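Local structure of MlnE (Bacillus amyloliquefaciens subsp. plantarum, 5D2E) at residues D392-E396 with Y434-R440; F84-G90 with G99-F105; T197-E201 with D366-I370; Y111-C115 with A161-L167. The protein is a polyketide synthase of the macrolactin assembly line, whose N-terminal B-type ketoreductase, the part described here, probably uses NADPH to reduce beta-keto intermediates. All coordinates share one frame; numbering follows the deposited sequence.

How the contacts relate
Contacts 2, 3 and 4 form a chain of neighbours, while contact 1 stands apart, its nearest atoms about 22 Å or more from each of the others. Contact 2 leads directly into contact 4, since strand 100-103 is followed by helix 108-120; their centres are 14 Å apart, and Met103 CE packs against Tyr111 CD1 at 3.5 Å. Contact 4 in turn meets contact 3, centre to centre 16 Å, where Ile370 CG2 lies 3.4 Å from Met163 CE. Contacts 2 and 4 belong to the N-terminal Rossmann-like half, contact 1 to the NADP-binding half, and contact 3 bridges the two halves. The Glu201 side chain is about 10 Å from that of Tyr421, which binds NADP.

Contact 1 (D392-E396 with Y434-R440)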
loop_
_atom_site.group_PDB
_atom_site.type_symbol
_atom_site.label_atom_id
_atom_site.label_comp_id
_atom_site.label_asym_id
_atom_site.label_seq_id
_atom_site.Cartn_x
_atom_site.Cartn_y
_atom_site.Cartn_z
ATOM N N ASP A 392 10.206 10.312 -6.454
ATOM C CA ASP A 392 9.348 11.181 -7.244
ATOM C C ASP A 392 9.779 12.655 -7.085
ATOM O O ASP A 392 9.824 13.392 -8.067
ATOM C CB ASP A 392 7.915 11.064 -6.806
ATOM C CG ASP A 392 7.016 12.161 -7.412
ATOM O OD1 ASP A 392 6.667 12.002 -8.587
ATOM O OD2 ASP A 392 6.692 13.118 -6.704
ATOM N N LYS A 393 10.044 13.058 -5.855
ATOM C CA LYS A 393 10.365 14.427 -5.517
ATOM C C LYS A 393 11.689 14.844 -6.160
ATOM O O LYS A 393 11.725 15.815 -6.884
ATOM C CB LYS A 393 10.449 14.608 -4.025
ATOM C CG LYS A 393 10.484 16.075 -3.585
ATOM C CD LYS A 393 10.428 16.087 -2.053
ATOM C CE LYS A 393 10.235 17.482 -1.462
ATOM N NZ LYS A 393 10.124 17.461 -0.004
ATOM N N ALA A 394 12.740 14.053 -5.962
ATOM C CA ALA A 394 14.041 14.366 -6.588
ATOM C C ALA A 394 13.994 14.358 -8.105
ATOM O O ALA A 394 14.776 15.039 -8.726
ATOM C CB ALA A 394 15.083 13.378 -6.129
ATOM N N ALA A 395 13.123 13.539 -8.701
ATOM C CA ALA A 395 13.095 13.382 -10.147
ATOM C C ALA A 395 11.976 14.176 -10.810
ATOM O O ALA A 395 11.661 13.936 -11.987
ATOM C CB ALA A 395 12.949 11.924 -10.509
ATOM N N GLU A 396 11.383 15.095 -10.050
ATOM C CA GLU A 396 10.234 15.868 -10.496
ATOM C C GLU A 396 10.413 16.491 -11.893
ATOM O O GLU A 396 9.522 16.402 -12.724
ATOM C CB GLU A 396 9.985 16.999 -9.489
ATOM C CG GLU A 396 8.805 17.846 -9.844
ATOM C CD GLU A 396 8.300 18.674 -8.682
ATOM O OE1 GLU A 396 8.717 18.454 -7.513
ATOM O OE2 GLU A 396 7.463 19.561 -8.963
ATOM N N TYR A 434 -1.124 10.445 -6.846
ATOM C CA TYR A 434 -0.443 11.672 -6.598
ATOM C C TYR A 434 0.319 12.091 -7.834
ATOM O O TYR A 434 0.329 13.260 -8.248
ATOM C CB TYR A 434 0.480 11.545 -5.375
ATOM C CG TYR A 434 1.316 12.777 -5.043
ATOM C CD1 TYR A 434 2.585 12.978 -5.621
ATOM C CD2 TYR A 434 0.840 13.741 -4.154
ATOM C CE1 TYR A 434 3.362 14.086 -5.297
ATOM C CE2 TYR A 434 1.599 14.877 -3.854
ATOM C CZ TYR A 434 2.852 15.049 -4.431
ATOM O OH TYR A 434 3.612 16.154 -4.084
ATOM N N ARG A 435 1.007 11.140 -8.445
ATOM C CA ARG A 435 1.792 11.479 -9.638
ATOM C C ARG A 435 0.882 11.985 -10.767
ATOM O O ARG A 435 1.243 12.891 -11.499
ATOM C CB ARG A 435 2.626 10.264 -10.107
ATOM C CG ARG A 435 3.659 9.884 -9.068
ATOM C CD ARG A 435 4.752 9.028 -9.683
ATOM N NE ARG A 435 5.826 9.884 -10.209
ATOM C CZ ARG A 435 6.201 9.945 -11.464
ATOM N NH1 ARG A 435 5.569 9.261 -12.411
ATOM N NH2 ARG A 435 7.208 10.697 -11.756
ATOM N N SER A 436 -0.281 11.359 -10.890
ATOM C CA SER A 436 -1.300 11.735 -11.828
ATOM C C SER A 436 -1.784 13.150 -11.516
ATOM O O SER A 436 -1.955 13.985 -12.413
ATOM C CB SER A 436 -2.449 10.727 -11.649
ATOM O OG SER A 436 -3.338 10.954 -12.653
ATOM N N MET A 437 -2.168 13.368 -10.260
ATOM C CA MET A 437 -2.683 14.666 -9.830
ATOM C C MET A 437 -1.696 15.771 -10.170
ATOM O O MET A 437 -2.087 16.861 -10.592
ATOM C CB MET A 437 -2.941 14.675 -8.317
ATOM C CG MET A 437 -3.306 16.034 -7.695
ATOM S SD MET A 437 -3.584 15.933 -5.899
ATOM C CE MET A 437 -1.930 15.905 -5.275
ATOM N N LYS A 438 -0.415 15.489 -10.028
ATOM C CA LYS A 438 0.593 16.486 -10.246
ATOM C C LYS A 438 0.992 16.593 -11.727
ATOM O O LYS A 438 1.847 17.368 -12.043
ATOM C CB LYS A 438 1.844 16.216 -9.371
ATOM C CG LYS A 438 1.688 16.425 -7.907
ATOM C CD LYS A 438 1.082 17.785 -7.563
ATOM C CE LYS A 438 1.131 17.901 -6.064
ATOM N NZ LYS A 438 0.306 18.996 -5.535
ATOM N N GLY A 439 0.443 15.759 -12.591
ATOM C CA GLY A 439 0.737 15.787 -14.002
ATOM C C GLY A 439 2.139 15.356 -14.345
ATOM O O GLY A 439 2.768 15.880 -15.254
ATOM N N ARG A 440 2.662 14.372 -13.637
ATOM C CA ARG A 440 4.001 13.862 -13.973
ATOM C C ARG A 440 4.018 13.224 -15.326
ATOM O O ARG A 440 3.128 12.402 -15.665
ATOM C CB ARG A 440 4.459 12.811 -12.931
ATOM C CG ARG A 440 4.670 13.350 -11.557
ATOM C CD ARG A 440 5.976 14.105 -11.382
ATOM N NE ARG A 440 6.162 14.333 -9.964
ATOM C CZ ARG A 440 5.829 15.428 -9.306
ATOM N NH1 ARG A 440 5.334 16.483 -9.940
ATOM N NH2 ARG A 440 5.983 15.456 -7.982
HETATM O O HOH W 1 9.211 12.442 -10.657
HETATM O O HOH W 2 4.630 18.891 -8.560
#
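Asp392 meets two arginines with one carboxylate. Arg440 grips it side-on: NE donates to Asp392 OD1 at 2.8 Å, and Arg440 NH2 donates to Asp392 OD2 at the same distance, both on the syn side and with the carboxylate and guanidinium planes only 15° apart. Arg435 NE takes the anti side of Asp392 OD1, also at 2.8 Å, reaching it from the opposite face of the carboxylate, and its guanidinium stands nearly perpendicular to that plane, at 86°. OD1 is thus shared by two charged donors, which would probably favour the ionised acid. Beyond OD2, the Tyr434 ring turns its edge to the oxygen, with CE1 3.7 Å away. Contact 1 lies in the Rossmann-fold NADP-binding half, where the C-terminal ends of helices 386-394 and 419-437 converge and a Schellman motif at Gly439 turns the chain so that Arg440 can face Asp392. In the second shell, Glu396 lays its CG over one face of the Arg440 guanidinium, 3.7 Å from NH1; its charge adds a long salt bridge that no N-H points at, and a water joins Glu396 OE2 to Arg440 NH1. Another water links Asp392 O to Arg435 NH2. The bend of Arg435 at chi3 (89°) turns its guanidinium over Arg440 CB, while its NH1 is held by Thr444 and Phe403 forms a cation-pi contact with it. Tyr434 reaches across to Phe137 of the N-terminal half.

Contact 2 (F84-G90 with G99-F105)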
loop_
_atom_site.group_PDB
_atom_site.type_symbol
_atom_site.label_atom_id
_atom_site.label_comp_id
_atom_site.label_asym_id
_atom_site.label_seq_id
_atom_site.Cartn_x
_atom_site.Cartn_y
_atom_site.Cartn_z
ATOM N N PHE A 84 -20.938 5.500 25.777
ATOM C CA PHE A 84 -20.155 6.063 24.682
ATOM C C PHE A 84 -18.891 6.669 25.244
ATOM O O PHE A 84 -18.920 7.550 26.122
ATOM C CB PHE A 84 -21.027 7.064 23.932
ATOM C CG PHE A 84 -20.340 7.774 22.813
ATOM C CD1 PHE A 84 -20.026 7.111 21.641
ATOM C CD2 PHE A 84 -19.995 9.113 22.930
ATOM C CE1 PHE A 84 -19.404 7.779 20.615
ATOM C CE2 PHE A 84 -19.410 9.783 21.879
ATOM C CZ PHE A 84 -19.107 9.117 20.731
ATOM N N ILE A 85 -17.739 6.123 24.840
ATOM C CA ILE A 85 -16.455 6.592 25.341
ATOM C C ILE A 85 -15.777 7.437 24.264
ATOM O O ILE A 85 -15.587 6.972 23.115
ATOM C CB ILE A 85 -15.558 5.388 25.695
ATOM C CG1 ILE A 85 -16.319 4.402 26.620
ATOM C CG2 ILE A 85 -14.257 5.869 26.296
ATOM C CD1 ILE A 85 -16.771 4.953 27.986
ATOM N N TYR A 86 -15.388 8.638 24.597
ATOM C CA TYR A 86 -14.845 9.580 23.594
ATOM C C TYR A 86 -13.506 10.076 24.011
ATOM O O TYR A 86 -13.308 10.699 25.064
ATOM C CB TYR A 86 -15.819 10.713 23.347
ATOM C CG TYR A 86 -15.530 11.600 22.190
ATOM C CD1 TYR A 86 -14.721 12.696 22.331
ATOM C CD2 TYR A 86 -16.136 11.404 20.955
ATOM C CE1 TYR A 86 -14.488 13.543 21.246
ATOM C CE2 TYR A 86 -15.927 12.258 19.888
ATOM C CZ TYR A 86 -15.074 13.301 20.019
ATOM O OH TYR A 86 -14.841 14.214 18.986
ATOM N N VAL A 87 -12.511 9.723 23.221
ATOM C CA VAL A 87 -11.135 9.987 23.537
ATOM C C VAL A 87 -10.512 10.961 22.561
ATOM O O VAL A 87 -10.516 10.734 21.349
ATOM C CB VAL A 87 -10.323 8.677 23.477
ATOM C CG1 VAL A 87 -8.894 8.896 24.014
ATOM C CG2 VAL A 87 -11.059 7.557 24.197
ATOM N N THR A 88 -9.905 11.997 23.102
ATOM C CA THR A 88 -9.243 12.991 22.314
ATOM C C THR A 88 -7.787 13.099 22.616
ATOM O O THR A 88 -7.257 12.524 23.546
ATOM C CB THR A 88 -9.890 14.398 22.535
ATOM O OG1 THR A 88 -9.718 14.781 23.891
ATOM C CG2 THR A 88 -11.298 14.400 22.232
ATOM N N SER A 89 -7.102 13.843 21.780
ATOM C CA SER A 89 -5.702 14.086 21.922
ATOM C C SER A 89 -5.329 15.032 23.067
ATOM O O SER A 89 -5.954 16.073 23.242
ATOM C CB SER A 89 -5.189 14.694 20.618
ATOM O OG SER A 89 -3.822 14.800 20.724
ATOM N N GLY A 90 -4.301 14.676 23.824
ATOM C CA GLY A 90 -3.805 15.505 24.920
ATOM C C GLY A 90 -2.328 15.243 25.195
ATOM O O GLY A 90 -1.758 14.273 24.694
ATOM N N GLY A 99 -16.858 9.040 30.761
ATOM C CA GLY A 99 -16.693 8.498 29.407
ATOM C C GLY A 99 -15.770 9.311 28.536
ATOM O O GLY A 99 -15.537 8.923 27.393
ATOM N N ARG A 100 -15.170 10.369 29.065
ATOM C CA ARG A 100 -14.253 11.169 28.312
ATOM C C ARG A 100 -12.866 10.932 28.740
ATOM O O ARG A 100 -12.600 10.876 29.958
ATOM C CB ARG A 100 -14.526 12.694 28.503
ATOM C CG ARG A 100 -15.926 13.144 28.132
ATOM C CD ARG A 100 -16.163 13.034 26.683
ATOM N NE ARG A 100 -15.410 14.007 25.896
ATOM C CZ ARG A 100 -15.823 15.235 25.524
ATOM N NH1 ARG A 100 -16.975 15.751 25.903
ATOM N NH2 ARG A 100 -15.035 15.982 24.772
ATOM N N PHE A 101 -11.935 10.827 27.792
ATOM C CA PHE A 101 -10.526 10.709 28.069
ATOM C C PHE A 101 -9.706 11.563 27.129
ATOM O O PHE A 101 -10.139 11.908 26.020
ATOM C CB PHE A 101 -10.050 9.273 27.872
ATOM C CG PHE A 101 -10.622 8.291 28.812
ATOM C CD1 PHE A 101 -11.867 7.738 28.566
ATOM C CD2 PHE A 101 -9.882 7.855 29.906
ATOM C CE1 PHE A 101 -12.409 6.837 29.399
ATOM C CE2 PHE A 101 -10.443 6.937 30.777
ATOM C CZ PHE A 101 -11.719 6.440 30.536
ATOM N N THR A 102 -8.492 11.895 27.558
ATOM C CA THR A 102 -7.447 12.429 26.682
ATOM C C THR A 102 -6.242 11.507 26.728
ATOM O O THR A 102 -6.054 10.744 27.698
ATOM C CB THR A 102 -6.954 13.844 27.047
ATOM O OG1 THR A 102 -6.328 13.804 28.325
ATOM C CG2 THR A 102 -8.106 14.846 27.070
ATOM N N MET A 103 -5.442 11.534 25.660
ATOM C CA MET A 103 -4.232 10.708 25.615
ATOM C C MET A 103 -3.363 11.167 24.480
ATOM O O MET A 103 -3.812 11.890 23.626
ATOM C CB MET A 103 -4.545 9.221 25.398
ATOM C CG MET A 103 -5.226 8.877 24.087
ATOM S SD MET A 103 -5.714 7.102 23.950
ATOM C CE MET A 103 -4.061 6.400 23.753
ATOM N N ASN A 104 -2.147 10.679 24.488
ATOM C CA ASN A 104 -1.182 10.872 23.382
ATOM C C ASN A 104 -1.267 9.617 22.518
ATOM O O ASN A 104 -0.918 8.517 22.962
ATOM C CB ASN A 104 0.208 11.097 23.967
ATOM C CG ASN A 104 1.269 11.411 22.905
ATOM O OD1 ASN A 104 2.247 12.144 23.166
ATOM N ND2 ASN A 104 1.128 10.790 21.746
ATOM N N PHE A 105 -1.841 9.774 21.317
ATOM C CA PHE A 105 -2.198 8.662 20.453
ATOM C C PHE A 105 -1.022 7.878 19.851
ATOM O O PHE A 105 -1.204 6.809 19.273
ATOM C CB PHE A 105 -3.076 9.169 19.315
ATOM C CG PHE A 105 -4.453 9.581 19.760
ATOM C CD1 PHE A 105 -5.289 8.692 20.427
ATOM C CD2 PHE A 105 -4.931 10.836 19.483
ATOM C CE1 PHE A 105 -6.563 9.076 20.812
ATOM C CE2 PHE A 105 -6.218 11.222 19.873
ATOM C CZ PHE A 105 -7.021 10.360 20.512
HETATM O O HOH W 3 -12.638 13.449 25.303
HETATM O O HOH W 4 -1.980 12.516 20.362
#
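Tyr86 O is gripped from several directions: Phe101 N donates to it at 3.1 Å, a water donates at 2.8 Å, and the CA-H of Arg100 adds a weaker contact. The same water accepts from Arg100 NE, which ties the arginine to the strand it runs beside. Arg100 is bent at both chi2 and chi3 and lies alongside Tyr86, pointing the same way, with NE 3.9 Å from Tyr86 CD1 and the guanidinium and ring planes 84° apart; Tyr70 gives it a cation-pi partner. From Tyr86 the parallel ladder continues in both directions. Tyr86 N donates to Gly99 O at 2.8 Å, Thr88 N to Phe101 O, and Met103 N to Thr88 O. Gly90 N closes the series on Met103 O. In the Rossmann-like N-terminal half, strand 100-103 lies outside strand 84-89, which pairs on its other side with strand 60-64; counted from 60-64 and leaving aside the short strand 94-95, the parallel strands begin in the 3-2-1-4-5-6 order. The face bearing Val87 and Phe101 is apolar and packs on helix 108-120 through Leu114 and Val117, which touch Phe101. Nearby, Val87 CG1 sits 3.7 Å from Met103 SD, while Ile85 CG2 is equally close to Phe101 CE1. Beyond the strand end the Phe105 ring folds back, its edge to Val87 O and CE2 at 3.7 Å from Ser89 CB. Among the residues of the other face, Thr102 CG2 touches Thr88 OG1 at 3.6 Å, and Thr102 OG1 bonds to Arg92 O.

Contact 3 (T197-E201 with D366-I370); sequences TVQAE and DAFII
The Glu201 side chain runs antiparallel to that of Phe368, its carboxylate lying nearly flat over one face of the ring (planes 17° apart). The methylenes of the glutamate do most of the covering: CG sits 4.0 Å from the centroid of the Phe368 ring, 16° off its normal, as a CH-pi contact. With CG anti to the carbonyl carbon (chi1 -67°) and the chain extended beyond it, Glu201 carries its carboxylate past the phenyl ring to the backbone of the next residue. There Ile369 N donates to Glu201 OE1 at 2.8 Å, on the syn side of the oxygen. OE2 takes the N-H of Gly417, which probably limits rotation of the carboxylate. Here the last turn of helix 186-201, in the N-terminal Rossmann-like half, fastens a loop of the NADP-binding half that runs from strand 356-359 to helix 374-381. Ile369 stands roughly perpendicular to the glutamate, its CB 3.4 Å from Glu201 OE1, and Val198 CG2 adds an apolar touch to Ile369 CG1. Two waters complete the grip: one donates to both Glu201 OE2 and Ala367 O, the other donates to Glu201 OE1 and accepts from Ile370 N.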
loop_
_atom_site.group_PDB
_atom_site.type_symbol
_atom_site.label_atom_id
_atom_site.label_comp_id
_atom_site.label_asym_id
_atom_site.label_seq_id
_atom_site.Cartn_x
_atom_site.Cartn_y
_atom_site.Cartn_z
ATOM N N THR A 197 -4.816 -7.270 7.182
ATOM C CA THR A 197 -3.887 -8.263 7.797
ATOM C C THR A 197 -4.088 -8.398 9.308
ATOM O O THR A 197 -4.021 -9.498 9.826
ATOM C CB THR A 197 -2.437 -8.318 7.214
ATOM O OG1 THR A 197 -1.387 -8.812 8.155
ATOM C CG2 THR A 197 -2.085 -7.198 6.364
ATOM N N VAL A 198 -4.449 -7.307 10.000
ATOM C CA VAL A 198 -4.873 -7.442 11.429
ATOM C C VAL A 198 -6.002 -8.471 11.525
ATOM O O VAL A 198 -6.006 -9.361 12.410
ATOM C CB VAL A 198 -5.330 -6.087 11.999
ATOM C CG1 VAL A 198 -6.085 -6.240 13.308
ATOM C CG2 VAL A 198 -4.131 -5.164 12.115
ATOM N N GLN A 199 -6.989 -8.334 10.646
ATOM C CA GLN A 199 -8.106 -9.225 10.675
ATOM C C GLN A 199 -7.663 -10.699 10.402
ATOM O O GLN A 199 -8.216 -11.613 10.983
ATOM C CB GLN A 199 -9.181 -8.804 9.694
ATOM C CG GLN A 199 -10.496 -9.523 9.930
ATOM C CD GLN A 199 -11.709 -8.958 9.213
ATOM O OE1 GLN A 199 -12.618 -9.678 8.892
ATOM N NE2 GLN A 199 -11.724 -7.718 8.956
ATOM N N ALA A 200 -6.686 -10.900 9.516
ATOM C CA ALA A 200 -6.205 -12.274 9.234
ATOM C C ALA A 200 -5.475 -12.818 10.455
ATOM O O ALA A 200 -5.569 -13.996 10.759
ATOM C CB ALA A 200 -5.296 -12.276 8.033
ATOM N N GLU A 201 -4.764 -11.954 11.189
ATOM C CA GLU A 201 -4.088 -12.345 12.401
ATOM C C GLU A 201 -5.004 -12.542 13.571
ATOM O O GLU A 201 -4.713 -13.380 14.420
ATOM C CB GLU A 201 -3.033 -11.316 12.757
ATOM C CG GLU A 201 -1.907 -11.278 11.758
ATOM C CD GLU A 201 -0.845 -10.261 12.081
ATOM O OE1 GLU A 201 -0.836 -9.661 13.216
ATOM O OE2 GLU A 201 -0.014 -10.042 11.164
ATOM N N ASP A 366 8.893 -10.181 8.580
ATOM C CA ASP A 366 7.574 -10.679 8.971
ATOM C C ASP A 366 7.485 -10.905 10.506
ATOM O O ASP A 366 8.468 -11.340 11.125
ATOM C CB ASP A 366 7.272 -11.972 8.202
ATOM C CG ASP A 366 6.900 -11.717 6.697
ATOM O OD1 ASP A 366 6.829 -10.555 6.208
ATOM O OD2 ASP A 366 6.620 -12.710 6.024
ATOM N N ALA A 367 6.362 -10.483 11.100
ATOM C CA ALA A 367 6.017 -10.751 12.503
ATOM C C ALA A 367 4.552 -10.305 12.667
ATOM O O ALA A 367 4.121 -9.280 12.061
ATOM C CB ALA A 367 6.903 -9.949 13.449
ATOM N N PHE A 368 3.813 -11.036 13.481
ATOM C CA PHE A 368 2.466 -10.681 13.816
ATOM C C PHE A 368 2.516 -9.347 14.550
ATOM O O PHE A 368 3.496 -9.000 15.229
ATOM C CB PHE A 368 1.801 -11.765 14.735
ATOM C CG PHE A 368 1.168 -12.927 13.990
ATOM C CD1 PHE A 368 1.809 -13.518 12.908
ATOM C CD2 PHE A 368 -0.059 -13.458 14.420
ATOM C CE1 PHE A 368 1.256 -14.599 12.259
ATOM C CE2 PHE A 368 -0.624 -14.559 13.784
ATOM C CZ PHE A 368 0.043 -15.124 12.694
ATOM N N ILE A 369 1.418 -8.612 14.455
ATOM C CA ILE A 369 1.269 -7.332 15.147
ATOM C C ILE A 369 1.610 -7.440 16.635
ATOM O O ILE A 369 2.235 -6.550 17.175
ATOM C CB ILE A 369 -0.189 -6.818 14.963
ATOM C CG1 ILE A 369 -0.321 -6.109 13.646
ATOM C CG2 ILE A 369 -0.597 -5.803 16.045
ATOM C CD1 ILE A 369 0.452 -4.791 13.659
ATOM N N ILE A 370 1.204 -8.536 17.277
ATOM C CA ILE A 370 1.471 -8.734 18.730
ATOM C C ILE A 370 2.963 -8.751 19.038
ATOM O O ILE A 370 3.314 -8.435 20.141
ATOM C CB ILE A 370 0.808 -10.020 19.344
ATOM C CG1 ILE A 370 1.109 -11.297 18.537
ATOM C CG2 ILE A 370 -0.685 -9.860 19.414
ATOM C CD1 ILE A 370 0.495 -12.598 19.070
HETATM O O HOH W 5 1.866 -8.276 10.785
HETATM O O HOH W 6 -1.119 -10.183 15.890
#

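Contact 4 (Y111-C115 with A161-L167)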
loop_
_atom_site.group_PDB
_atom_site.type_symbol
_atom_site.label_atom_id
_atom_site.label_comp_id
_atom_site.label_asym_id
_atom_site.label_seq_id
_atom_site.Cartn_x
_atom_site.Cartn_y
_atom_site.Cartn_z
ATOM N N TYR A 111 -2.318 3.848 25.708
ATOM C CA TYR A 111 -3.337 2.849 25.349
ATOM C C TYR A 111 -3.474 1.826 26.441
ATOM O O TYR A 111 -4.584 1.350 26.732
ATOM C CB TYR A 111 -3.071 2.194 23.993
ATOM C CG TYR A 111 -3.190 3.104 22.799
ATOM C CD1 TYR A 111 -2.134 3.839 22.390
ATOM C CD2 TYR A 111 -4.385 3.244 22.079
ATOM C CE1 TYR A 111 -2.203 4.677 21.308
ATOM C CE2 TYR A 111 -4.464 4.081 20.960
ATOM C CZ TYR A 111 -3.376 4.787 20.571
ATOM O OH TYR A 111 -3.301 5.687 19.510
ATOM N N ASP A 112 -2.361 1.462 27.097
ATOM C CA ASP A 112 -2.444 0.551 28.241
ATOM C C ASP A 112 -3.260 1.073 29.343
ATOM O O ASP A 112 -4.078 0.334 29.941
ATOM C CB ASP A 112 -1.054 0.208 28.804
ATOM C CG ASP A 112 -0.266 -0.611 27.881
ATOM O OD1 ASP A 112 -0.797 -1.479 27.135
ATOM O OD2 ASP A 112 0.952 -0.388 27.903
ATOM N N ALA A 113 -3.008 2.347 29.679
ATOM C CA ALA A 113 -3.755 3.043 30.713
ATOM C C ALA A 113 -5.237 3.074 30.391
ATOM O O ALA A 113 -6.058 2.799 31.259
ATOM C CB ALA A 113 -3.259 4.463 30.865
ATOM N N LEU A 114 -5.575 3.423 29.133
ATOM C CA LEU A 114 -6.963 3.405 28.710
ATOM C C LEU A 114 -7.602 2.038 28.926
ATOM O O LEU A 114 -8.713 1.973 29.454
ATOM C CB LEU A 114 -7.109 3.779 27.230
ATOM C CG LEU A 114 -8.509 3.867 26.657
ATOM C CD1 LEU A 114 -9.328 4.975 27.333
ATOM C CD2 LEU A 114 -8.458 4.108 25.170
ATOM N N CYS A 115 -6.953 0.971 28.424
ATOM C CA CYS A 115 -7.464 -0.376 28.628
ATOM C C CYS A 115 -7.642 -0.707 30.142
ATOM O O CYS A 115 -8.632 -1.253 30.537
ATOM C CB CYS A 115 -6.542 -1.421 28.011
ATOM S SG CYS A 115 -6.341 -1.301 26.246
ATOM N N ALA A 161 -1.982 -2.882 22.139
ATOM C CA ALA A 161 -2.466 -2.670 23.503
ATOM C C ALA A 161 -3.743 -3.431 23.721
ATOM O O ALA A 161 -3.907 -4.045 24.804
ATOM C CB ALA A 161 -2.699 -1.183 23.769
ATOM N N PHE A 162 -4.692 -3.371 22.758
ATOM C CA PHE A 162 -5.949 -4.082 22.961
ATOM C C PHE A 162 -5.719 -5.575 23.137
ATOM O O PHE A 162 -6.412 -6.204 23.956
ATOM C CB PHE A 162 -6.924 -3.919 21.819
ATOM C CG PHE A 162 -7.646 -2.589 21.799
ATOM C CD1 PHE A 162 -7.303 -1.562 22.668
ATOM C CD2 PHE A 162 -8.631 -2.368 20.830
ATOM C CE1 PHE A 162 -8.003 -0.368 22.636
ATOM C CE2 PHE A 162 -9.295 -1.170 20.782
ATOM C CZ PHE A 162 -8.966 -0.182 21.700
ATOM N N MET A 163 -4.792 -6.142 22.358
ATOM C CA MET A 163 -4.599 -7.596 22.465
ATOM C C MET A 163 -3.868 -7.910 23.744
ATOM O O MET A 163 -4.217 -8.895 24.427
ATOM C CB MET A 163 -3.931 -8.163 21.220
ATOM C CG MET A 163 -4.917 -8.105 20.048
ATOM S SD MET A 163 -4.288 -8.880 18.526
ATOM C CE MET A 163 -3.030 -7.678 18.207
ATOM N N ALA A 164 -2.871 -7.091 24.088
ATOM C CA ALA A 164 -2.087 -7.391 25.245
ATOM C C ALA A 164 -2.910 -7.315 26.513
ATOM O O ALA A 164 -2.660 -8.061 27.456
ATOM C CB ALA A 164 -0.886 -6.463 25.378
ATOM N N ASN A 165 -3.848 -6.374 26.582
ATOM C CA ASN A 165 -4.684 -6.184 27.776
ATOM C C ASN A 165 -6.027 -6.892 27.671
ATOM O O ASN A 165 -6.893 -6.714 28.518
ATOM C CB ASN A 165 -4.891 -4.674 27.995
ATOM C CG ASN A 165 -3.587 -3.969 28.284
ATOM O OD1 ASN A 165 -2.907 -4.343 29.196
ATOM N ND2 ASN A 165 -3.166 -3.089 27.433
ATOM N N LYS A 166 -6.251 -7.636 26.594
ATOM C CA LYS A 166 -7.469 -8.385 26.356
ATOM C C LYS A 166 -8.762 -7.578 26.563
ATOM O O LYS A 166 -9.724 -8.040 27.200
ATOM C CB LYS A 166 -7.456 -9.640 27.241
ATOM C CG LYS A 166 -6.297 -10.585 26.886
ATOM C CD LYS A 166 -6.677 -12.010 27.222
ATOM C CE LYS A 166 -5.437 -12.832 27.515
ATOM N NZ LYS A 166 -5.763 -14.278 27.339
ATOM N N LEU A 167 -8.783 -6.363 26.019
ATOM C CA LEU A 167 -9.871 -5.474 26.263
ATOM C C LEU A 167 -11.139 -5.926 25.521
ATOM O O LEU A 167 -12.226 -5.815 26.064
ATOM C CB LEU A 167 -9.440 -4.073 25.912
ATOM C CG LEU A 167 -10.573 -3.079 26.015
ATOM C CD1 LEU A 167 -10.767 -2.864 27.507
ATOM C CD2 LEU A 167 -10.265 -1.764 25.320
HETATM O O HOH W 7 -3.486 -2.076 31.305
#
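Polar interactions between helix 108-120 and the end of helix 141-164 centre on Asn165 and Asp112. Asn165 ND2 donates to Asp112 OD1 at 2.9 Å; the acceptor lies in the amide plane but is met on its anti side, and the carboxylate and amide planes stand 82° apart. The same ND2 also makes a weak bond back to Ala161 O. Asn165 OD1 receives a weak bond from a water that donates to Asp112 O as well. Apolar contacts fill the space beside this bond. Tyr111 CB and Ala161 CB meet at 3.4 Å, a tight fit that the small alanine permits between the two helices of the N-terminal Rossmann-like half. Farther along, Cys115 CB packs against Asn165 CB at 3.6 Å, and Leu167 CD2 comes within 4.1 Å of Cys115 SG just beyond the Schellman motif that ends helix 141-164. Sulfur-aromatic contact is the third kind: a chi1 of -62° keeps Cys115 SG beside the backbone N and swings it to 3.7 Å from Phe162 CD1, oblique to the ring. Leu167 CD2 lies over one face of that ring, toward its rim. One sound bond to Asp112 OD1, helped by two weak ones, probably sets the orientation of the Asn165 amide at the polar margin of an otherwise mainly apolar interface.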